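Local coordinates for Afp3 (Serratia entomophila, PDB 6RBN), which forms the contractile sheath, together with other sheath proteins, around the inner tube of the anti-feeding prophage, a contractile injection system, at residues Gly334-Lys339 and Pro437-Ile442; Asp342-Ile347 and Arg351-Ala356. One frame throughout, in Å; residues are numbered along the deposited sequence.

Contact 1 of 2, residues Gly334-Lys339 and Pro437-Ile442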
# COMPACT_ATOMS: atom_id res chain seq x y z
N GLY D 334 -13.53 22.58 -65.87
CA GLY D 334 -13.71 21.24 -66.39
C GLY D 334 -12.69 20.28 -65.80
O GLY D 334 -11.51 20.62 -65.71
N SER D 335 -13.13 19.10 -65.39
CA SER D 335 -12.25 18.13 -64.75
C SER D 335 -12.55 16.71 -65.24
O SER D 335 -12.66 15.78 -64.45
CB SER D 335 -12.38 18.22 -63.23
OG SER D 335 -13.67 17.80 -62.82
N ARG D 336 -12.68 16.54 -66.55
CA ARG D 336 -12.91 15.23 -67.13
C ARG D 336 -11.69 14.71 -67.87
O ARG D 336 -10.87 15.48 -68.38
CB ARG D 336 -14.11 15.24 -68.08
CG ARG D 336 -15.45 15.15 -67.41
CD ARG D 336 -16.54 15.05 -68.45
NE ARG D 336 -17.83 14.68 -67.88
CZ ARG D 336 -18.73 15.55 -67.44
NH1 ARG D 336 -18.46 16.85 -67.49
NH2 ARG D 336 -19.88 15.14 -66.94
N THR D 337 -11.59 13.39 -67.93
CA THR D 337 -10.58 12.69 -68.72
C THR D 337 -11.17 12.26 -70.05
O THR D 337 -12.34 12.51 -70.36
CB THR D 337 -10.05 11.48 -67.95
OG1 THR D 337 -11.12 10.56 -67.70
CG2 THR D 337 -9.44 11.89 -66.64
N GLN D 338 -10.35 11.59 -70.87
CA GLN D 338 -10.81 11.09 -72.15
C GLN D 338 -11.69 9.86 -72.04
O GLN D 338 -12.40 9.53 -72.99
CB GLN D 338 -9.61 10.76 -73.04
CG GLN D 338 -8.89 11.96 -73.57
CD GLN D 338 -9.74 12.74 -74.53
OE1 GLN D 338 -10.17 13.84 -74.24
NE2 GLN D 338 -10.00 12.15 -75.68
N LYS D 339 -11.66 9.17 -70.90
CA LYS D 339 -12.45 7.95 -70.74
C LYS D 339 -13.90 8.30 -70.43
O LYS D 339 -14.17 9.10 -69.53
CB LYS D 339 -11.86 7.10 -69.63
CG LYS D 339 -12.51 5.75 -69.46
CD LYS D 339 -12.15 4.83 -70.61
CE LYS D 339 -12.70 3.44 -70.39
NZ LYS D 339 -12.40 2.54 -71.54
N PRO D 437 -17.15 14.91 -57.87
CA PRO D 437 -17.46 16.33 -57.67
C PRO D 437 -18.84 16.71 -58.19
O PRO D 437 -19.43 16.04 -59.03
CB PRO D 437 -16.37 17.04 -58.47
CG PRO D 437 -16.00 16.09 -59.52
CD PRO D 437 -16.11 14.73 -58.90
N ALA D 438 -19.35 17.82 -57.66
CA ALA D 438 -20.60 18.42 -58.09
C ALA D 438 -20.30 19.42 -59.19
O ALA D 438 -19.75 20.50 -58.92
CB ALA D 438 -21.33 19.10 -56.94
N GLU D 439 -20.66 19.09 -60.42
CA GLU D 439 -20.39 19.97 -61.54
C GLU D 439 -21.64 20.60 -62.14
O GLU D 439 -21.51 21.41 -63.05
CB GLU D 439 -19.61 19.22 -62.62
CG GLU D 439 -20.29 17.99 -63.12
CD GLU D 439 -19.49 17.29 -64.19
OE1 GLU D 439 -18.43 17.83 -64.59
OE2 GLU D 439 -19.91 16.20 -64.63
N PHE D 440 -22.83 20.27 -61.66
CA PHE D 440 -24.04 20.90 -62.17
C PHE D 440 -24.86 21.39 -61.00
O PHE D 440 -25.16 20.63 -60.08
CB PHE D 440 -24.87 19.94 -63.02
CG PHE D 440 -24.11 19.34 -64.16
CD1 PHE D 440 -23.72 20.11 -65.24
CD2 PHE D 440 -23.82 17.99 -64.17
CE1 PHE D 440 -23.02 19.55 -66.29
CE2 PHE D 440 -23.13 17.43 -65.23
CZ PHE D 440 -22.73 18.21 -66.28
N ILE D 441 -25.22 22.67 -61.02
CA ILE D 441 -26.05 23.28 -59.99
C ILE D 441 -27.27 23.89 -60.67
O ILE D 441 -27.13 24.80 -61.50
CB ILE D 441 -25.29 24.34 -59.18
CG1 ILE D 441 -24.12 23.69 -58.44
CG2 ILE D 441 -26.21 25.00 -58.18
CD1 ILE D 441 -23.17 24.68 -57.82
N ILE D 442 -28.45 23.40 -60.33
CA ILE D 442 -29.71 23.86 -60.91
C ILE D 442 -30.45 24.65 -59.84
O ILE D 442 -30.63 24.16 -58.71
CB ILE D 442 -30.56 22.68 -61.42
CG1 ILE D 442 -29.86 21.94 -62.57
CG2 ILE D 442 -31.91 23.17 -61.91
CD1 ILE D 442 -29.12 20.69 -62.16
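The planes of the R336 guanidinium and the E439 carboxylate are 29° apart, and OE2 of E439 comes to the guanidinium obliquely. At the guanidinium's edge, near its plane, sits the F440 ring, whose CZ lies 4.2 Å from R336 NH2. One face of that ring carries E439 CG, 3.5 Å above the plane and displaced toward the rim, so the aliphatic part of the glutamate packs on its neighbour while its acid end serves the arginine.

The salt bridge runs from R336 NH2 to E439 OE2 at 2.5 Å. R336 NH1 makes a looser approach, 3.1 Å from E439 OE1 and nearly as close to OE2. The side chains cross at about a right angle. R336 reaches over with its chain extended from CG to NE. E439 sets CG between its backbone N and carbonyl carbon (chi1 57°) and then runs straight, which delivers the carboxylate to the loop. A lighter touch lies beside it, S335 OG meeting P437 CG at 4.4 Å.

F272 of an Afp2 chain packs on both S335 and E439. P437 and A438, before the salt bridge, and F440 to I442, after it, pair antiparallel with a strand of an Afp2 chain, and I441 and I442 also pair in parallel with a strand of another Afp3 copy. This is the inter-subunit beta augmentation characteristic of contractile sheaths; here a charged pair ties the C-terminal arm to its own subunit within the stretch that pairs with its neighbours.

Contact 2 of 2, residues Asp342-Ile347 and Arg351-Ala356; sequences DDWRYI and RLFDAA
W344 and F353 form a T-shaped (edge-to-face) pair, the indole presenting its six-membered ring edge-on to one face of the phenyl ring. The planes stand at 84° and the centroids are 5.0 Å apart. The touching edge is CZ3 and CH2 of W344, with CH2 3.6 Å from F353 CG, toward the rim of the phenyl ring. The tryptophan's chi1 of -55° sets its CG anti to the carbonyl carbon and swings the benzo edge across to the helix. D343 CB packs on one indole face, and R350 makes a cation-pi contact with the indole.

The hydrogen bonding is that of a helix start: R351 N donates to I347 O at 2.9 Å, an i to i+4 bond from the first residue after the N-cap, Y346.

Aliphatic contact follows the same spacing. I347 and R351 lie side by side, with CG2 of I347 3.8 Å from CD of R351. The arginine chain bends at chi3, and its guanidinium forms a salt bridge with D282.

Around this start of helix 347-364, I347 rests on strand 204-207 and, with R351, on Y278 of helix 271-284, while F353 meets M432 of strand 425-432.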
# COMPACT_ATOMS: atom_id res chain seq x y z
N ASP D 342 -18.03 5.28 -66.44
CA ASP D 342 -18.55 5.86 -65.20
C ASP D 342 -17.50 5.83 -64.10
O ASP D 342 -17.53 6.65 -63.18
CB ASP D 342 -19.81 5.10 -64.78
CG ASP D 342 -20.67 5.87 -63.79
OD1 ASP D 342 -20.34 7.02 -63.46
OD2 ASP D 342 -21.69 5.31 -63.35
N ASP D 343 -16.54 4.91 -64.20
CA ASP D 343 -15.51 4.81 -63.17
C ASP D 343 -14.47 5.91 -63.30
O ASP D 343 -14.20 6.63 -62.34
CB ASP D 343 -14.84 3.44 -63.22
CG ASP D 343 -15.76 2.32 -62.77
OD1 ASP D 343 -16.64 2.58 -61.92
OD2 ASP D 343 -15.60 1.18 -63.25
N TRP D 344 -13.88 6.06 -64.49
CA TRP D 344 -12.72 6.91 -64.67
C TRP D 344 -13.06 8.17 -65.46
O TRP D 344 -12.29 8.63 -66.30
CB TRP D 344 -11.60 6.14 -65.37
CG TRP D 344 -11.25 4.89 -64.65
CD1 TRP D 344 -11.54 3.62 -65.04
CD2 TRP D 344 -10.61 4.77 -63.37
NE1 TRP D 344 -11.09 2.72 -64.11
CE2 TRP D 344 -10.51 3.40 -63.08
CE3 TRP D 344 -10.09 5.70 -62.46
CZ2 TRP D 344 -9.92 2.93 -61.91
CZ3 TRP D 344 -9.50 5.23 -61.31
CH2 TRP D 344 -9.42 3.86 -61.04
N ARG D 345 -14.24 8.74 -65.19
CA ARG D 345 -14.69 9.91 -65.93
C ARG D 345 -13.95 11.17 -65.50
O ARG D 345 -13.62 12.01 -66.34
CB ARG D 345 -16.19 10.10 -65.72
CG ARG D 345 -16.81 11.19 -66.57
CD ARG D 345 -18.30 11.31 -66.30
NE ARG D 345 -19.02 10.10 -66.69
CZ ARG D 345 -19.44 9.84 -67.92
NH1 ARG D 345 -19.21 10.70 -68.90
NH2 ARG D 345 -20.09 8.72 -68.18
N TYR D 346 -13.66 11.31 -64.21
CA TYR D 346 -13.16 12.56 -63.66
C TYR D 346 -11.66 12.50 -63.42
O TYR D 346 -11.10 11.43 -63.16
CB TYR D 346 -13.88 12.91 -62.36
CG TYR D 346 -15.34 13.21 -62.56
CD1 TYR D 346 -15.75 14.44 -63.05
CD2 TYR D 346 -16.31 12.28 -62.24
CE1 TYR D 346 -17.08 14.73 -63.24
CE2 TYR D 346 -17.65 12.56 -62.42
CZ TYR D 346 -18.03 13.78 -62.92
OH TYR D 346 -19.36 14.06 -63.09
N ILE D 347 -11.02 13.66 -63.53
CA ILE D 347 -9.60 13.77 -63.16
C ILE D 347 -9.32 13.47 -61.70
O ILE D 347 -8.38 12.69 -61.43
CB ILE D 347 -9.05 15.13 -63.61
CG1 ILE D 347 -9.17 15.29 -65.12
CG2 ILE D 347 -7.60 15.30 -63.21
CD1 ILE D 347 -8.88 16.68 -65.60
N ARG D 351 -6.61 10.51 -60.62
CA ARG D 351 -5.32 10.82 -60.01
C ARG D 351 -5.26 10.47 -58.52
O ARG D 351 -4.17 10.48 -57.96
CB ARG D 351 -4.97 12.29 -60.20
CG ARG D 351 -4.65 12.65 -61.64
CD ARG D 351 -4.27 14.11 -61.79
NE ARG D 351 -3.00 14.42 -61.14
CZ ARG D 351 -2.89 15.21 -60.08
NH1 ARG D 351 -3.96 15.79 -59.56
NH2 ARG D 351 -1.69 15.44 -59.55
N LEU D 352 -6.40 10.20 -57.88
CA LEU D 352 -6.36 9.64 -56.54
C LEU D 352 -5.86 8.21 -56.56
O LEU D 352 -5.00 7.83 -55.76
CB LEU D 352 -7.74 9.70 -55.90
CG LEU D 352 -7.87 9.11 -54.50
CD1 LEU D 352 -7.02 9.87 -53.51
CD2 LEU D 352 -9.31 9.08 -54.07
N PHE D 353 -6.38 7.40 -57.48
CA PHE D 353 -5.92 6.03 -57.64
C PHE D 353 -4.49 5.95 -58.16
O PHE D 353 -3.77 5.03 -57.80
CB PHE D 353 -6.86 5.26 -58.56
CG PHE D 353 -8.10 4.77 -57.87
CD1 PHE D 353 -8.12 3.51 -57.29
CD2 PHE D 353 -9.22 5.56 -57.77
CE1 PHE D 353 -9.25 3.05 -56.65
CE2 PHE D 353 -10.35 5.11 -57.12
CZ PHE D 353 -10.36 3.86 -56.56
N ASP D 354 -4.06 6.89 -59.00
CA ASP D 354 -2.68 6.87 -59.45
C ASP D 354 -1.72 7.26 -58.33
O ASP D 354 -0.59 6.75 -58.28
CB ASP D 354 -2.48 7.80 -60.65
CG ASP D 354 -3.13 7.28 -61.90
OD1 ASP D 354 -3.30 6.04 -62.02
OD2 ASP D 354 -3.46 8.09 -62.79
N ALA D 355 -2.14 8.15 -57.43
CA ALA D 355 -1.28 8.56 -56.33
C ALA D 355 -1.27 7.55 -55.20
O ALA D 355 -0.27 7.43 -54.49
CB ALA D 355 -1.71 9.93 -55.81
N ALA D 356 -2.38 6.84 -54.99
CA ALA D 356 -2.41 5.83 -53.94
C ALA D 356 -1.63 4.60 -54.35
O ALA D 356 -0.95 3.99 -53.51
CB ALA D 356 -3.85 5.47 -53.60

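How the contacts relate
Contacts 1 and 2 share one connection: the loop leaving strand 329-332 supplies R336 to the first, then W344 to the second, before entering helix 347-364. Their centres are 13 Å apart, and direct bonds bridge them. Y346 OH lies 2.7 Å from E439 OE2 in a probable hydrogen bond, giving the carboxylate of contact 1 a second partner, the phenol of Y346, the residue at the N-cap position. S335 O and I347 N, 2.8 Å apart, probably bond as well, tying the loop to the first helical residue, and I347 CD1 packs against R336 O. Through these links the C-terminal arm that reaches neighbouring sheath subunits is joined by direct contacts to the helix start.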